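Hypothetical protein (Geobacillus stearothermophilus, PDB 1SFS) is of unknown function but belongs to the Rv2525c-like, glycoside hydrolase-like family and may be a bacterial lysozyme. Local coordinates at residues A[41-44]-A[45-49]; A[73-76]-A[77-81]; A[100-103]-A[104-108]; A[137-140]-A[141-145]; A[173-176]-A[177-181]. All blocks are in the same frame, centred on the assembly; numbering follows the deposited sequence. Where two conformers were deposited one is given.

Contact 1 (A[41-44]-A[45-49]); sequences QLFQ and CVRTE
Arg47 lays its aliphatic shaft against the ring of Phe43, one helical turn back: CD of Arg47 lies 3.8 Å from CE2 of Phe43, and CB of Arg47 stands over one face of that ring, near its rim. The chain leaves with CG anti to the backbone N (chi1 -177°) and stays extended until it bends at chi3, and that bend turns the guanidinium to Gln44. There the grip is side-on, with two nitrogens on a single oxygen: NE of Arg47 is 2.8 Å and NH1 of Arg47 2.9 Å from OE1 of Gln44. The two donors come from opposite faces of the amide, whose plane stands 76° from that of the guanidinium. NE2 of Gln44 bonds to Asp40, which fixes the rotation of the amide and leaves its oxygen facing the arginine. An alanine in place of Gln44 would remove this link, and the guanidinium would probably lose its double hold and be freer to swing. Gln44 also serves through its backbone, since its O accepts hydrogen bonds from both N and OG1 of Thr48, the hydroxyl at 2.8 Å from Gln44 O. On the inner side Leu42, Phe43 and Val46 pack on Trp56, while SG of Cys45 forms a disulfide with Cys224, tying the helix to a part of the chain distant in sequence. This is the pattern of an amphipathic alpha-helix in a beta-alpha-beta unit, joining strand 29-33 to strand 55-59, with i to i+3 and i to i+4 pairs along its flank.

Contact 2 (A[73-76]-A[77-81]); sequences DEIV and RIRNY
This is an i to i+3 and i to i+4 contact within helix 72-80, the connection between strands 55-59 and 84-89, and its side chains meet mainly through their aliphatic parts. Glu74 is stretched out, and its CG lies 3.9 Å from CD1 of Ile78, the two side chains crossing at a slant. The carboxylate itself forms a salt bridge with Arg58 and also accepts a hydrogen bond from the backbone N of Val38. Arg77 folds back along the helix through a bend at chi3 (51°), which lays one face of its guanidinium over CA of Glu74, with NH1 of Arg77 3.8 Å from that atom. Although the carboxylate and guanidinium planes differ by just 11°, NH1 of Arg77 remains 5.5 Å from OE1 of Glu74, and it donates instead to the carbonyl of Val38. Both side chains therefore reach the same loop residue. A third pair brings CD of Arg79 to 3.9 Å from CG2 of Ile75, while NE of Arg79 continues to the terminal carboxylate of Tyr240. Backbone bonds such as Ile78 N to Glu74 O, 2.9 Å, keep the helix regular. Arg58, Val38 and Tyr240 thus tie its charged ends to neighbouring parts of the fold, in which helix 72-80 is the connecting helix of a beta-alpha-beta crossover.

Contact 3 (A[100-103]-A[104-108]); sequences NGQV and AARNA
Gln102 and Arg106 run side by side and point the same way, one turn apart on helix 98-114. The chain of Arg106 is extended from CG to NE and holds one face of its guanidinium above CB of Gln102, which sits toward the rim. The amide and guanidinium planes are 39° apart, and NE2 of Gln102 is 3.9 Å from NH1 of Arg106, so the two flat groups are neighbours rather than a stacked pair. Nearer the backbone, CG of Arg106 passes 3.3 Å from O of Gln102. Val103 and Asn107 make a second parallel-running pair: CG1 of Val103, anti to its own N (chi1 170°), comes within 3.6 Å of ND2 of Asn107. That amide nitrogen has a weak hydrogen bond to the hydroxyl of Tyr89. Beneath both pairs the backbone is regular, with Arg106 N bonded to Gln102 O at 2.9 Å and Asn107 N to Val103 O at the same length. Gly101, Ala104 and Ala105 supply little bulk, and the neighbouring helix 135-145 comes in close: Ala104 touches Trp137, and Ala105 touches Trp141 and Thr144. Ala104 and Ala108 also rest on Tyr89 of strand 84-89, so helix 98-114 packs against both that strand and helix 135-145.

Contact 4 (A[137-140]-A[141-145]); sequences WIAA and WVETL
With CG anti to the backbone N in both Trp137 (chi1 -170°) and Trp141 (chi1 177°), the two indoles leave the same side of the helix and point the same way, one turn apart. Their planes are within 9° of parallel but slid past each other, the six-membered ring of Trp137 and the five-membered ring of Trp141 having centroids 5.5 Å apart and barely overlapping. The outer rim of Trp137 meets both the root and the benzo ring of its neighbour: CZ3 of Trp137 is 3.8 Å from CB of Trp141, and CH2 of Trp137 is 3.9 Å from CE3 of Trp141. Leu145, a further turn on, places CD1 over one face of the Trp141 ring, toward its rim. The row belongs to the buried side of helix 135-145, which joins strand 122-126 to strand 151-156 in a beta-alpha-beta unit; Trp141 packs there on Pro152 and Leu154, and Trp137 stacks with Phe92. Farther along the helix, Thr144 turns its hydroxyl back to the preceding turn. Its OG1 lies 2.7 Å from O of Ala140, and its N donates to that same oxygen at 2.9 Å from Ala140 O, the two arriving from opposite faces of the carbonyl. The hydroxyl thus donates within its own helix, and the Thr144 side chain also touches Gln102 of helix 98-114. At the exposed flank the extended chain of Glu143 runs back past Ala139, with OE1 of Glu143 3.7 Å from CB of Ala139.

Contact 5 (A[173-176]-A[177-181]); sequences RNNQ and VAVQA
The backbone leaves helix 163-173 at Asn174, which is extended, and re-enters a helix within two residues, Val177 N bonding to Asn174 O and Val179 N to Asn175 O. Asn174 also works through its side chain: OD1 of Asn174 accepts a hydrogen bond from N of Gln176 at 3.1 Å, with the donor well above the carboxamide plane. This is an N-terminal capping bond, and it marks the break between two successive helices, 163-173 and 176-180, the second of which leads straight into strand 182-185. The main side-chain contact joins Gln176 to Gln180. Both chains bend at chi2 and lie side by side, so that NE2 of Gln180 meets OE1 of Gln176 at 2.8 Å. The bond is almost straight, 176° at the hydrogen, and the oxygen lies in the amide plane of Gln180, with the two amides only 25° from coplanar. Swapping Gln180 for an alanine would remove the donor, and the amide of Gln176 would probably be left without this partner and freer to turn. The same OE1 of Gln176 lies 3.6 Å from CB of Val179, while Val179 puts its CG2 3.6 Å from ND2 of Asn175, the two side chains crossing at about a right angle. On the inner side Val177 and Ala178 pack on Tyr167 and Val171 of helix 163-173, and Gln180 rests on Tyr146 and on Pro152 of strand 151-156.

The five contacts follow one another along the chain, and contacts 1 to 4 each lie on the helix of a successive beta-alpha-beta unit; the strands flanking these helices are adjacent and parallel in the sheet. Contact 5 falls at the break between helices 163-173 and 176-180. They form two touching groups, 1 with 2 and 3 with 4 and 5, and contact 1 lies across the chain's centre from contacts 3, 4 and 5. Contacts 1 and 2, with centres 14 Å apart, meet where Phe43 stacks with Tyr81. Contacts 3 and 4, 8 Å apart between centres, touch through Ala105 and Trp141, and contact 5 joins contact 4 through Val177 and Ile138. Between contacts 2 and 3 the nearest atoms are about 11 Å apart.

Contact 1 (A[41-44]-A[45-49])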
loop_
_atom_site.group_PDB
_atom_site.type_symbol
_atom_site.label_atom_id
_atom_site.label_comp_id
_atom_site.label_asym_id
_atom_site.label_seq_id
_atom_site.Cartn_x
_atom_site.Cartn_y
_atom_site.Cartn_z
ATOM N N GLN A 41 -13.254 17.458 -5.467
ATOM C CA GLN A 41 -13.902 16.960 -6.694
ATOM C C GLN A 41 -13.717 15.456 -6.865
ATOM O O GLN A 41 -14.714 14.777 -7.142
ATOM C CB GLN A 41 -13.463 17.753 -7.913
ATOM C CG GLN A 41 -14.177 19.101 -7.960
ATOM C CD GLN A 41 -15.609 19.181 -8.420
ATOM O OE1 GLN A 41 -16.234 18.167 -8.709
ATOM N NE2 GLN A 41 -16.239 20.358 -8.539
ATOM N N LEU A 42 -12.516 14.937 -6.663
ATOM C CA LEU A 42 -12.270 13.512 -6.832
ATOM C C LEU A 42 -12.958 12.744 -5.717
ATOM O O LEU A 42 -13.531 11.683 -5.958
ATOM C CB LEU A 42 -10.773 13.216 -6.871
ATOM C CG LEU A 42 -10.383 11.758 -7.066
ATOM C CD1 LEU A 42 -10.986 11.125 -8.307
ATOM C CD2 LEU A 42 -8.901 11.607 -7.101
ATOM N N PHE A 43 -12.898 13.225 -4.477
ATOM C CA PHE A 43 -13.619 12.550 -3.376
ATOM C C PHE A 43 -15.065 12.472 -3.688
ATOM O O PHE A 43 -15.681 11.391 -3.479
ATOM C CB PHE A 43 -13.311 13.276 -2.040
ATOM C CG PHE A 43 -14.146 12.700 -0.937
ATOM C CD1 PHE A 43 -13.890 11.509 -0.308
ATOM C CD2 PHE A 43 -15.289 13.394 -0.534
ATOM C CE1 PHE A 43 -14.760 10.956 0.673
ATOM C CE2 PHE A 43 -16.165 12.914 0.406
ATOM C CZ PHE A 43 -15.875 11.705 0.950
ATOM N N GLN A 44 -15.673 13.555 -4.096
ATOM C CA GLN A 44 -17.123 13.512 -4.381
ATOM C C GLN A 44 -17.440 12.600 -5.528
ATOM O O GLN A 44 -18.510 11.955 -5.489
ATOM C CB GLN A 44 -17.616 14.951 -4.627
ATOM C CG GLN A 44 -17.489 15.898 -3.444
ATOM C CD GLN A 44 -18.127 15.514 -2.133
ATOM O OE1 GLN A 44 -19.056 14.699 -2.091
ATOM N NE2 GLN A 44 -17.616 16.009 -1.012
ATOM N N CYS A 45 -16.591 12.509 -6.544
ATOM C CA CYS A 45 -16.796 11.538 -7.619
ATOM C C CYS A 45 -16.905 10.156 -7.036
ATOM O O CYS A 45 -17.836 9.396 -7.314
ATOM C CB CYS A 45 -15.662 11.550 -8.660
ATOM S SG CYS A 45 -15.847 10.459 -10.088
ATOM N N VAL A 46 -15.927 9.789 -6.239
ATOM C CA VAL A 46 -15.944 8.448 -5.647
ATOM C C VAL A 46 -17.176 8.223 -4.772
ATOM O O VAL A 46 -17.867 7.239 -4.877
ATOM C CB VAL A 46 -14.641 8.191 -4.893
ATOM C CG1 VAL A 46 -14.697 6.881 -4.126
ATOM C CG2 VAL A 46 -13.449 8.147 -5.851
ATOM N N ARG A 47 -17.417 9.181 -3.868
ATOM C CA ARG A 47 -18.459 9.078 -2.855
ATOM C C ARG A 47 -19.773 8.844 -3.564
ATOM O O ARG A 47 -20.567 7.969 -3.109
ATOM C CB ARG A 47 -18.562 10.318 -1.947
ATOM C CG ARG A 47 -19.618 10.182 -0.813
ATOM C CD ARG A 47 -19.594 11.395 0.124
ATOM N NE ARG A 47 -20.093 12.609 -0.473
ATOM C CZ ARG A 47 -21.386 12.952 -0.535
ATOM N NH1 ARG A 47 -21.692 14.126 -1.109
ATOM N NH2 ARG A 47 -22.307 12.112 -0.025
ATOM N N THR A 48 -20.090 9.538 -4.623
ATOM C CA THR A 48 -21.388 9.499 -5.254
ATOM C C THR A 48 -21.460 8.445 -6.359
ATOM O O THR A 48 -22.555 7.921 -6.652
ATOM C CB THR A 48 -21.801 10.869 -5.808
ATOM O OG1 THR A 48 -20.864 11.313 -6.797
ATOM C CG2 THR A 48 -21.845 11.942 -4.714
ATOM N N GLU A 49 -20.359 8.114 -7.035
ATOM C CA GLU A 49 -20.346 7.166 -8.137
ATOM C C GLU A 49 -19.941 5.730 -7.749
ATOM O O GLU A 49 -20.275 4.795 -8.512
ATOM C CB GLU A 49 -19.372 7.524 -9.263
ATOM C CG GLU A 49 -19.661 8.828 -9.950
ATOM C CD GLU A 49 -20.820 8.872 -10.920
ATOM O OE1 GLU A 49 -21.163 7.842 -11.541
ATOM O OE2 GLU A 49 -21.381 9.965 -11.115
#

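Contact 2 (A[73-76]-A[77-81])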
loop_
_atom_site.group_PDB
_atom_site.type_symbol
_atom_site.label_atom_id
_atom_site.label_comp_id
_atom_site.label_asym_id
_atom_site.label_seq_id
_atom_site.Cartn_x
_atom_site.Cartn_y
_atom_site.Cartn_z
ATOM N N ASP A 73 -1.718 19.528 3.198
ATOM C CA ASP A 73 -3.054 20.041 2.896
ATOM C C ASP A 73 -3.990 18.918 2.411
ATOM O O ASP A 73 -5.152 18.794 2.786
ATOM C CB ASP A 73 -2.992 21.145 1.870
ATOM C CG ASP A 73 -2.500 22.479 2.405
ATOM O OD1 ASP A 73 -2.302 23.390 1.594
ATOM O OD2 ASP A 73 -2.349 22.621 3.619
ATOM N N GLU A 74 -3.446 18.048 1.545
ATOM C CA GLU A 74 -4.249 16.940 1.090
ATOM C C GLU A 74 -4.576 15.983 2.243
ATOM O O GLU A 74 -5.715 15.502 2.305
ATOM C CB GLU A 74 -3.505 16.211 -0.019
ATOM C CG GLU A 74 -4.275 15.033 -0.568
ATOM C CD GLU A 74 -3.567 14.179 -1.590
ATOM O OE1 GLU A 74 -4.204 13.215 -2.030
ATOM O OE2 GLU A 74 -2.396 14.463 -1.955
ATOM N N ILE A 75 -3.626 15.684 3.106
ATOM C CA ILE A 75 -3.940 14.811 4.232
ATOM C C ILE A 75 -5.042 15.383 5.103
ATOM O O ILE A 75 -5.935 14.654 5.522
ATOM C CB ILE A 75 -2.639 14.518 5.022
ATOM C CG1 ILE A 75 -1.692 13.662 4.139
ATOM C CG2 ILE A 75 -2.961 13.877 6.352
ATOM C CD1 ILE A 75 -0.326 13.478 4.720
ATOM N N VAL A 76 -4.979 16.692 5.379
ATOM C CA VAL A 76 -6.013 17.335 6.152
ATOM C C VAL A 76 -7.354 17.119 5.488
ATOM O O VAL A 76 -8.373 16.790 6.146
ATOM C CB VAL A 76 -5.736 18.858 6.320
ATOM C CG1 VAL A 76 -6.958 19.608 6.789
ATOM C CG2 VAL A 76 -4.561 19.055 7.279
ATOM N N ARG A 77 -7.432 17.309 4.182
ATOM C CA ARG A 77 -8.738 17.109 3.566
ATOM C C ARG A 77 -9.230 15.662 3.651
ATOM O O ARG A 77 -10.391 15.394 3.962
ATOM C CB ARG A 77 -8.632 17.626 2.133
ATOM C CG ARG A 77 -9.923 17.393 1.378
ATOM C CD ARG A 77 -9.950 18.135 0.044
ATOM N NE ARG A 77 -8.760 17.852 -0.726
ATOM C CZ ARG A 77 -7.662 18.558 -0.902
ATOM N NH1 ARG A 77 -6.698 18.099 -1.613
ATOM N NH2 ARG A 77 -7.556 19.782 -0.357
ATOM N N ILE A 78 -8.310 14.693 3.341
ATOM C CA ILE A 78 -8.743 13.315 3.398
ATOM C C ILE A 78 -9.303 12.989 4.778
ATOM O O ILE A 78 -10.361 12.384 4.915
ATOM C CB ILE A 78 -7.578 12.374 2.981
ATOM C CG1 ILE A 78 -7.173 12.620 1.524
ATOM C CG2 ILE A 78 -7.967 10.935 3.212
ATOM C CD1 ILE A 78 -5.878 11.930 1.126
ATOM N N ARG A 79 -8.573 13.390 5.812
ATOM C CA ARG A 79 -9.017 13.112 7.170
ATOM C C ARG A 79 -10.296 13.839 7.486
ATOM O O ARG A 79 -11.096 13.352 8.301
ATOM C CB ARG A 79 -7.908 13.434 8.157
ATOM C CG ARG A 79 -6.665 12.572 7.955
ATOM C CD ARG A 79 -5.574 12.717 8.957
ATOM N NE ARG A 79 -6.011 12.072 10.220
ATOM C CZ ARG A 79 -6.392 12.597 11.369
ATOM N NH1 ARG A 79 -6.736 11.736 12.350
ATOM N NH2 ARG A 79 -6.425 13.893 11.501
ATOM N N ASN A 80 -10.557 14.997 6.885
ATOM C CA ASN A 80 -11.809 15.732 7.090
ATOM C C ASN A 80 -12.994 14.926 6.659
ATOM O O ASN A 80 -14.098 15.123 7.199
ATOM C CB ASN A 80 -11.682 17.069 6.389
ATOM C CG ASN A 80 -12.986 17.734 6.046
ATOM O OD1 ASN A 80 -13.570 17.547 5.037
ATOM N ND2 ASN A 80 -13.385 18.522 6.984
ATOM N N TYR A 81 -12.854 14.000 5.710
ATOM C CA TYR A 81 -13.927 13.115 5.288
ATOM C C TYR A 81 -14.064 11.858 6.129
ATOM O O TYR A 81 -14.883 10.993 5.842
ATOM C CB TYR A 81 -13.731 12.753 3.825
ATOM C CG TYR A 81 -13.673 13.887 2.875
ATOM C CD1 TYR A 81 -14.633 14.841 2.798
ATOM C CD2 TYR A 81 -12.572 13.959 2.013
ATOM C CE1 TYR A 81 -14.503 15.881 1.854
ATOM C CE2 TYR A 81 -12.396 14.920 1.101
ATOM C CZ TYR A 81 -13.386 15.887 1.050
ATOM O OH TYR A 81 -13.186 16.877 0.096
#

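Contact 3 (A[100-103]-A[104-108])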
loop_
_atom_site.group_PDB
_atom_site.type_symbol
_atom_site.label_atom_id
_atom_site.label_comp_id
_atom_site.label_asym_id
_atom_site.label_seq_id
_atom_site.Cartn_x
_atom_site.Cartn_y
_atom_site.Cartn_z
ATOM N N ASN A 100 19.912 -1.295 -1.082
ATOM C CA ASN A 100 18.866 -0.619 -1.807
ATOM C C ASN A 100 17.548 -0.580 -0.992
ATOM O O ASN A 100 16.839 0.442 -0.998
ATOM C CB ASN A 100 18.638 -1.251 -3.187
ATOM C CG ASN A 100 19.767 -1.004 -4.132
ATOM O OD1 ASN A 100 20.273 0.129 -4.159
ATOM N ND2 ASN A 100 20.205 -2.007 -4.849
ATOM N N GLY A 101 17.229 -1.667 -0.322
ATOM C CA GLY A 101 16.052 -1.658 0.530
ATOM C C GLY A 101 16.183 -0.714 1.683
ATOM O O GLY A 101 15.188 -0.093 2.086
ATOM N N GLN A 102 17.377 -0.537 2.282
ATOM C CA GLN A 102 17.615 0.419 3.349
ATOM C C GLN A 102 17.361 1.816 2.789
ATOM O O GLN A 102 16.698 2.624 3.431
ATOM C CB GLN A 102 19.002 0.395 3.995
ATOM C CG GLN A 102 19.447 -0.912 4.645
ATOM C CD GLN A 102 20.901 -0.823 5.147
ATOM O OE1 GLN A 102 21.811 -0.732 4.315
ATOM N NE2 GLN A 102 21.100 -0.845 6.460
ATOM N N VAL A 103 17.935 2.145 1.632
ATOM C CA VAL A 103 17.722 3.484 1.059
ATOM C C VAL A 103 16.224 3.739 0.866
ATOM O O VAL A 103 15.742 4.831 1.205
ATOM C CB VAL A 103 18.494 3.620 -0.260
ATOM C CG1 VAL A 103 18.044 4.916 -0.953
ATOM C CG2 VAL A 103 19.978 3.606 -0.038
ATOM N N ALA A 104 15.489 2.774 0.330
ATOM C CA ALA A 104 14.072 2.962 0.100
ATOM C C ALA A 104 13.349 3.224 1.415
ATOM O O ALA A 104 12.525 4.130 1.484
ATOM C CB ALA A 104 13.505 1.717 -0.621
ATOM N N ALA A 105 13.625 2.413 2.428
ATOM C CA ALA A 105 12.962 2.599 3.714
ATOM C C ALA A 105 13.282 3.961 4.284
ATOM O O ALA A 105 12.427 4.645 4.807
ATOM C CB ALA A 105 13.398 1.500 4.653
ATOM N N ARG A 106 14.567 4.347 4.249
ATOM C CA ARG A 106 14.945 5.655 4.807
ATOM C C ARG A 106 14.246 6.784 4.035
ATOM O O ARG A 106 13.827 7.756 4.658
ATOM C CB ARG A 106 16.458 5.840 4.763
ATOM C CG ARG A 106 17.156 4.939 5.777
ATOM C CD ARG A 106 18.642 5.016 5.732
ATOM N NE ARG A 106 19.253 4.168 6.733
ATOM C CZ ARG A 106 20.441 3.586 6.619
ATOM N NH1 ARG A 106 20.835 2.858 7.632
ATOM N NH2 ARG A 106 21.201 3.731 5.538
ATOM N N ASN A 107 14.133 6.678 2.724
ATOM C CA ASN A 107 13.454 7.713 1.981
ATOM C C ASN A 107 11.954 7.721 2.311
ATOM O O ASN A 107 11.351 8.823 2.411
ATOM C CB ASN A 107 13.682 7.520 0.502
ATOM C CG ASN A 107 15.072 7.902 0.059
ATOM O OD1 ASN A 107 15.750 8.668 0.668
ATOM N ND2 ASN A 107 15.440 7.383 -1.090
ATOM N N ALA A 108 11.342 6.567 2.459
ATOM C CA ALA A 108 9.907 6.530 2.793
ATOM C C ALA A 108 9.677 7.209 4.108
ATOM O O ALA A 108 8.716 7.991 4.249
ATOM C CB ALA A 108 9.445 5.086 2.780
#

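Contact 4 (A[137-140]-A[141-145])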
loop_
_atom_site.group_PDB
_atom_site.type_symbol
_atom_site.label_atom_id
_atom_site.label_comp_id
_atom_site.label_asym_id
_atom_site.label_seq_id
_atom_site.Cartn_x
_atom_site.Cartn_y
_atom_site.Cartn_z
ATOM N N TRP A 137 16.292 -7.399 -0.057
ATOM C CA TRP A 137 15.616 -6.098 -0.105
ATOM C C TRP A 137 14.457 -6.058 0.883
ATOM O O TRP A 137 14.267 -5.088 1.607
ATOM C CB TRP A 137 15.134 -5.824 -1.538
ATOM C CG TRP A 137 14.646 -4.444 -1.786
ATOM C CD1 TRP A 137 15.396 -3.475 -2.438
ATOM C CD2 TRP A 137 13.405 -3.845 -1.461
ATOM N NE1 TRP A 137 14.670 -2.317 -2.529
ATOM C CE2 TRP A 137 13.462 -2.506 -1.938
ATOM C CE3 TRP A 137 12.239 -4.236 -0.829
ATOM C CZ2 TRP A 137 12.398 -1.603 -1.784
ATOM C CZ3 TRP A 137 11.195 -3.342 -0.665
ATOM C CH2 TRP A 137 11.306 -2.047 -1.135
ATOM N N ILE A 138 13.654 -7.125 0.885
ATOM C CA ILE A 138 12.516 -7.222 1.798
ATOM C C ILE A 138 12.994 -7.163 3.238
ATOM O O ILE A 138 12.406 -6.446 4.068
ATOM C CB ILE A 138 11.687 -8.454 1.511
ATOM C CG1 ILE A 138 11.039 -8.374 0.143
ATOM C CG2 ILE A 138 10.640 -8.675 2.603
ATOM C CD1 ILE A 138 10.243 -9.559 -0.295
ATOM N N ALA A 139 14.038 -7.903 3.571
ATOM C CA ALA A 139 14.611 -7.836 4.904
ATOM C C ALA A 139 15.000 -6.419 5.266
ATOM O O ALA A 139 14.718 -5.973 6.386
ATOM C CB ALA A 139 15.848 -8.750 4.995
ATOM N N ALA A 140 15.684 -5.713 4.361
ATOM C CA ALA A 140 16.105 -4.353 4.668
ATOM C C ALA A 140 14.922 -3.433 4.868
ATOM O O ALA A 140 14.961 -2.543 5.728
ATOM C CB ALA A 140 16.999 -3.826 3.542
ATOM N N TRP A 141 13.897 -3.567 4.049
ATOM C CA TRP A 141 12.690 -2.728 4.227
ATOM C C TRP A 141 12.134 -2.887 5.607
ATOM O O TRP A 141 11.874 -1.932 6.342
ATOM C CB TRP A 141 11.722 -3.079 3.087
ATOM C CG TRP A 141 10.399 -2.338 3.182
ATOM C CD1 TRP A 141 9.244 -2.843 3.632
ATOM C CD2 TRP A 141 10.142 -0.999 2.761
ATOM N NE1 TRP A 141 8.244 -1.883 3.578
ATOM C CE2 TRP A 141 8.769 -0.767 3.037
ATOM C CE3 TRP A 141 10.897 0.011 2.170
ATOM C CZ2 TRP A 141 8.175 0.467 2.756
ATOM C CZ3 TRP A 141 10.277 1.209 1.896
ATOM C CH2 TRP A 141 8.933 1.415 2.187
ATOM N N VAL A 142 11.937 -4.158 6.007
ATOM C CA VAL A 142 11.389 -4.455 7.321
ATOM C C VAL A 142 12.302 -3.988 8.434
ATOM O O VAL A 142 11.883 -3.312 9.395
ATOM C CB VAL A 142 11.120 -5.973 7.411
ATOM C CG1 VAL A 142 10.803 -6.406 8.833
ATOM C CG2 VAL A 142 9.988 -6.351 6.464
ATOM N N GLU A 143 13.594 -4.338 8.416
ATOM C CA GLU A 143 14.504 -4.083 9.539
ATOM C C GLU A 143 14.789 -2.606 9.658
ATOM O O GLU A 143 14.963 -2.080 10.782
ATOM C CB GLU A 143 15.801 -4.879 9.414
ATOM C CG GLU A 143 15.684 -6.381 9.444
ATOM C CD GLU A 143 17.004 -7.115 9.254
ATOM O OE1 GLU A 143 17.056 -7.933 8.346
ATOM O OE2 GLU A 143 17.876 -6.910 10.172
ATOM N N THR A 144 14.878 -1.884 8.547
ATOM C CA THR A 144 15.184 -0.487 8.611
ATOM C C THR A 144 14.031 0.311 9.189
ATOM O O THR A 144 14.221 1.309 9.909
ATOM C CB THR A 144 15.567 0.041 7.215
ATOM O OG1 THR A 144 16.644 -0.737 6.713
ATOM C CG2 THR A 144 16.041 1.505 7.228
ATOM N N LEU A 145 12.801 -0.130 8.896
ATOM C CA LEU A 145 11.635 0.571 9.414
ATOM C C LEU A 145 11.511 0.407 10.928
ATOM O O LEU A 145 11.069 1.343 11.582
ATOM C CB LEU A 145 10.355 0.123 8.720
ATOM C CG LEU A 145 10.137 0.797 7.354
ATOM C CD1 LEU A 145 8.718 0.561 6.824
ATOM C CD2 LEU A 145 10.367 2.239 7.436
#

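Contact 5 (A[173-176]-A[177-181])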
loop_
_atom_site.group_PDB
_atom_site.type_symbol
_atom_site.label_atom_id
_atom_site.label_comp_id
_atom_site.label_asym_id
_atom_site.label_seq_id
_atom_site.Cartn_x
_atom_site.Cartn_y
_atom_site.Cartn_z
ATOM N N ARG A 173 14.270 -16.773 6.860
ATOM C CA ARG A 173 15.504 -16.260 7.413
ATOM C C ARG A 173 15.293 -15.442 8.692
ATOM O O ARG A 173 16.166 -15.393 9.552
ATOM C CB ARG A 173 16.240 -15.416 6.394
ATOM C CG ARG A 173 16.771 -16.181 5.184
ATOM C CD ARG A 173 17.354 -15.179 4.197
ATOM N NE ARG A 173 18.077 -15.736 3.068
ATOM C CZ ARG A 173 19.363 -16.055 3.075
ATOM N NH1 ARG A 173 20.129 -15.890 4.150
ATOM N NH2 ARG A 173 19.830 -16.521 1.956
ATOM N N ASN A 174 14.128 -14.819 8.825
ATOM C CA ASN A 174 13.809 -13.991 9.973
ATOM C C ASN A 174 12.302 -13.952 10.131
ATOM O O ASN A 174 11.622 -13.219 9.372
ATOM C CB ASN A 174 14.382 -12.603 9.838
ATOM C CG ASN A 174 14.049 -11.685 11.027
ATOM O OD1 ASN A 174 13.502 -12.154 12.050
ATOM N ND2 ASN A 174 14.370 -10.444 10.910
ATOM N N ASN A 175 11.765 -14.660 11.107
ATOM C CA ASN A 175 10.346 -14.719 11.245
ATOM C C ASN A 175 9.701 -13.366 11.491
ATOM O O ASN A 175 8.526 -13.207 11.263
ATOM C CB ASN A 175 10.001 -15.704 12.376
ATOM C CG ASN A 175 8.490 -15.855 12.424
ATOM O OD1 ASN A 175 7.932 -16.423 11.456
ATOM N ND2 ASN A 175 7.962 -15.375 13.520
ATOM N N GLN A 176 10.456 -12.376 11.987
ATOM C CA GLN A 176 9.891 -11.028 12.152
ATOM C C GLN A 176 9.388 -10.420 10.859
ATOM O O GLN A 176 8.554 -9.505 10.912
ATOM C CB GLN A 176 10.920 -10.089 12.782
ATOM C CG GLN A 176 11.103 -10.476 14.234
ATOM C CD GLN A 176 9.903 -10.154 15.073
ATOM O OE1 GLN A 176 9.101 -9.253 14.855
ATOM N NE2 GLN A 176 9.748 -10.969 16.097
ATOM N N VAL A 177 9.841 -10.875 9.700
ATOM C CA VAL A 177 9.263 -10.374 8.448
ATOM C C VAL A 177 7.783 -10.672 8.442
ATOM O O VAL A 177 6.956 -9.824 8.040
ATOM C CB VAL A 177 10.037 -10.942 7.245
ATOM C CG1 VAL A 177 9.310 -10.613 5.953
ATOM C CG2 VAL A 177 11.477 -10.452 7.245
ATOM N N ALA A 178 7.380 -11.879 8.834
ATOM C CA ALA A 178 5.984 -12.267 8.846
ATOM C C ALA A 178 5.244 -11.584 9.975
ATOM O O ALA A 178 4.044 -11.312 9.836
ATOM C CB ALA A 178 5.833 -13.755 8.966
ATOM N N VAL A 179 5.878 -11.340 11.124
ATOM C CA VAL A 179 5.228 -10.680 12.232
ATOM C C VAL A 179 4.940 -9.227 11.885
ATOM O O VAL A 179 3.847 -8.710 12.117
ATOM C CB VAL A 179 6.082 -10.789 13.508
ATOM C CG1 VAL A 179 5.444 -10.026 14.660
ATOM C CG2 VAL A 179 6.296 -12.257 13.884
ATOM N N GLN A 180 5.938 -8.535 11.395
ATOM C CA GLN A 180 5.867 -7.077 11.209
ATOM C C GLN A 180 5.231 -6.686 9.911
ATOM O O GLN A 180 4.515 -5.679 9.850
ATOM C CB GLN A 180 7.271 -6.445 11.294
ATOM C CG GLN A 180 8.017 -6.688 12.629
ATOM C CD GLN A 180 7.342 -6.208 13.866
ATOM O OE1 GLN A 180 6.712 -5.165 13.811
ATOM N NE2 GLN A 180 7.514 -6.898 14.966
ATOM N N ALA A 181 5.532 -7.340 8.798
ATOM C CA ALA A 181 5.054 -6.875 7.506
ATOM C C ALA A 181 3.565 -7.111 7.338
ATOM O O ALA A 181 3.009 -8.131 7.765
ATOM C CB ALA A 181 5.792 -7.534 6.358
#